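Local atomic coordinates of glycine betaine, L-proline ABC transporter, glycine/betaine/L-proline-binding protein (ProX) (Borrelia burgdorferi, PDB entry 3TMG), a protein that binds glycine betaine and probably delivers it to an ABC transporter for uptake across the cell membrane. Residues Q100-S106 against D192-L196. Numbering follows the deposited sequence.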
loop_
_atom_site.group_PDB
_atom_site.type_symbol
_atom_site.label_atom_id
_atom_site.label_comp_id
_atom_site.label_asym_id
_atom_site.label_seq_id
_atom_site.Cartn_x
_atom_site.Cartn_y
_atom_site.Cartn_z
ATOM N N GLN A 100 2.068 10.031 -0.137
ATOM C CA GLN A 100 0.659 10.047 -0.552
ATOM C C GLN A 100 0.275 11.510 -0.727
ATOM O O GLN A 100 0.879 12.396 -0.124
ATOM C CB GLN A 100 -0.255 9.341 0.492
ATOM C CG GLN A 100 -0.049 9.884 1.924
ATOM C CD GLN A 100 -1.154 9.547 2.921
ATOM O OE1 GLN A 100 -1.985 8.648 2.696
ATOM N NE2 GLN A 100 -1.145 10.247 4.075
ATOM N N GLY A 101 -0.677 11.777 -1.623
ATOM C CA GLY A 101 -1.086 13.171 -1.812
ATOM C C GLY A 101 -2.138 13.319 -2.910
ATOM O O GLY A 101 -2.666 12.318 -3.418
ATOM N N PHE A 102 -2.459 14.578 -3.207
ATOM C CA PHE A 102 -3.466 14.955 -4.159
ATOM C C PHE A 102 -2.745 14.979 -5.513
ATOM O O PHE A 102 -1.665 15.575 -5.657
ATOM C CB PHE A 102 -3.946 16.377 -3.829
ATOM C CG PHE A 102 -4.932 16.489 -2.670
ATOM C CD1 PHE A 102 -4.798 15.767 -1.498
ATOM C CD2 PHE A 102 -5.994 17.383 -2.779
ATOM C CE1 PHE A 102 -5.691 15.934 -0.437
ATOM C CE2 PHE A 102 -6.910 17.544 -1.741
ATOM C CZ PHE A 102 -6.752 16.829 -0.551
ATOM N N VAL A 103 -3.350 14.343 -6.503
ATOM C CA VAL A 103 -2.740 14.176 -7.803
ATOM C C VAL A 103 -3.670 14.631 -8.905
ATOM O O VAL A 103 -4.889 14.353 -8.892
ATOM C CB VAL A 103 -2.362 12.684 -8.021
ATOM C CG1 VAL A 103 -1.981 12.398 -9.470
ATOM C CG2 VAL A 103 -1.218 12.296 -7.076
ATOM N N VAL A 104 -3.097 15.368 -9.853
ATOM C CA VAL A 104 -3.804 15.783 -11.060
ATOM C C VAL A 104 -2.917 15.446 -12.274
ATOM O O VAL A 104 -1.717 15.337 -12.126
ATOM C CB VAL A 104 -4.096 17.306 -11.045
ATOM C CG1 VAL A 104 -5.052 17.665 -9.877
ATOM C CG2 VAL A 104 -2.785 18.102 -10.991
ATOM N N PRO A 105 -3.513 15.322 -13.481
ATOM C CA PRO A 105 -2.745 15.268 -14.717
ATOM C C PRO A 105 -1.888 16.509 -14.800
ATOM O O PRO A 105 -2.306 17.598 -14.367
ATOM C CB PRO A 105 -3.833 15.314 -15.799
ATOM C CG PRO A 105 -5.012 14.678 -15.142
ATOM C CD PRO A 105 -4.966 15.230 -13.742
ATOM N N SER A 106 -0.697 16.350 -15.347
ATOM C CA SER A 106 0.237 17.461 -15.474
ATOM C C SER A 106 -0.300 18.626 -16.305
ATOM O O SER A 106 0.132 19.751 -16.101
ATOM C CB SER A 106 1.554 16.983 -16.080
ATOM O OG SER A 106 2.166 16.110 -15.146
ATOM N N ASP A 192 1.357 11.066 -17.300
ATOM C CA ASP A 192 2.010 12.306 -16.969
ATOM C C ASP A 192 1.132 12.991 -15.924
ATOM O O ASP A 192 0.191 13.704 -16.255
ATOM C CB ASP A 192 2.192 13.153 -18.234
ATOM C CG ASP A 192 3.030 14.359 -17.998
ATOM O OD1 ASP A 192 3.548 14.526 -16.876
ATOM O OD2 ASP A 192 3.175 15.154 -18.934
ATOM N N ILE A 193 1.459 12.755 -14.650
ATOM C CA ILE A 193 0.672 13.217 -13.531
ATOM C C ILE A 193 1.607 13.845 -12.476
ATOM O O ILE A 193 2.804 13.591 -12.496
ATOM C CB ILE A 193 -0.109 12.044 -12.884
ATOM C CG1 ILE A 193 0.805 10.815 -12.624
ATOM C CG2 ILE A 193 -1.300 11.669 -13.769
ATOM C CD1 ILE A 193 0.161 9.736 -11.738
ATOM N N LYS A 194 1.052 14.601 -11.529
ATOM C CA LYS A 194 1.884 15.317 -10.559
ATOM C C LYS A 194 1.156 15.381 -9.224
ATOM O O LYS A 194 -0.079 15.442 -9.183
ATOM C CB LYS A 194 2.241 16.738 -11.050
ATOM C CG LYS A 194 1.010 17.634 -11.310
ATOM C CD LYS A 194 1.410 18.990 -11.899
ATOM C CE LYS A 194 0.217 19.873 -12.180
ATOM N NZ LYS A 194 0.664 21.111 -12.887
ATOM N N PHE A 195 1.926 15.386 -8.142
ATOM C CA PHE A 195 1.391 15.750 -6.834
ATOM C C PHE A 195 1.247 17.240 -6.733
ATOM O O PHE A 195 2.067 17.980 -7.272
ATOM C CB PHE A 195 2.334 15.312 -5.709
ATOM C CG PHE A 195 2.354 13.839 -5.436
ATOM C CD1 PHE A 195 1.254 13.213 -4.873
ATOM C CD2 PHE A 195 3.523 13.075 -5.662
ATOM C CE1 PHE A 195 1.298 11.846 -4.535
ATOM C CE2 PHE A 195 3.561 11.704 -5.345
ATOM C CZ PHE A 195 2.454 11.093 -4.791
ATOM N N LEU A 196 0.191 17.676 -6.072
ATOM C CA LEU A 196 0.046 19.072 -5.706
ATOM C C LEU A 196 0.811 19.324 -4.415
ATOM O O LEU A 196 0.892 18.450 -3.535
ATOM C CB LEU A 196 -1.446 19.416 -5.538
ATOM C CG LEU A 196 -2.373 19.267 -6.750
ATOM C CD1 LEU A 196 -3.795 19.675 -6.352
ATOM C CD2 LEU A 196 -1.924 20.135 -7.932
HETATM O O HOH W 1 -0.348 16.423 -2.087
HETATM O O HOH W 2 2.527 20.639 -14.695
#
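Val104 and Lys194 form the hydrogen-bonded pair at the heart of an antiparallel bridge that adds the short strand 193-195 to the edge of the long strand 88-105, within one lobe of the type 2 periplasmic-binding-protein fold. Two bonds define the pair, Lys194 N to Val104 O at 2.9 Å and Val104 N to Lys194 O at 3.1 Å. The next link, from Leu196 N to Phe102 O, is straight (166° at the hydrogen), and a water joins Phe102 N to Leu196 O beyond it.

Packing is tightest where Val103 and Phe195 share a face. Val103 CG2 comes within 3.4 Å of Phe195 CD1, meeting the ring obliquely, while CG1, anti to the backbone N (chi1 168°), reaches Ile193 CB instead. The Phe195 ring reaches the backbone of Gly101, with CE1 3.5 Å from Gly101 N, and Phe188 meets the ring as well. Strand 179-183 flanks the other edge of 100-105 through backbone bonds of Gly101 and Val103. Just beyond, Gln100 OE1 is hydrogen-bonded to Thr136 OG1 of the betaine site, and the Gln100 side chain comes within about 4 Å (nearest atoms) of the bound trimethyl glycine.

The opposite face carries Val104 CG2 against both Leu196 CD2 and the Lys194 chain, whose extended form sends NZ past Ser106 to Val108 O and Ile110 O; a water also connects NZ with Ser106 O. At the Ser106/Asp192 end, which is nearer solvent, pairing gives way to loop contacts: Ser106 N bonds Asp192 O, and Ser106 OG donates to the carboxylate of the exposed Asp192, lying 2.7 Å from OD1 and 63° out of the carboxylate plane.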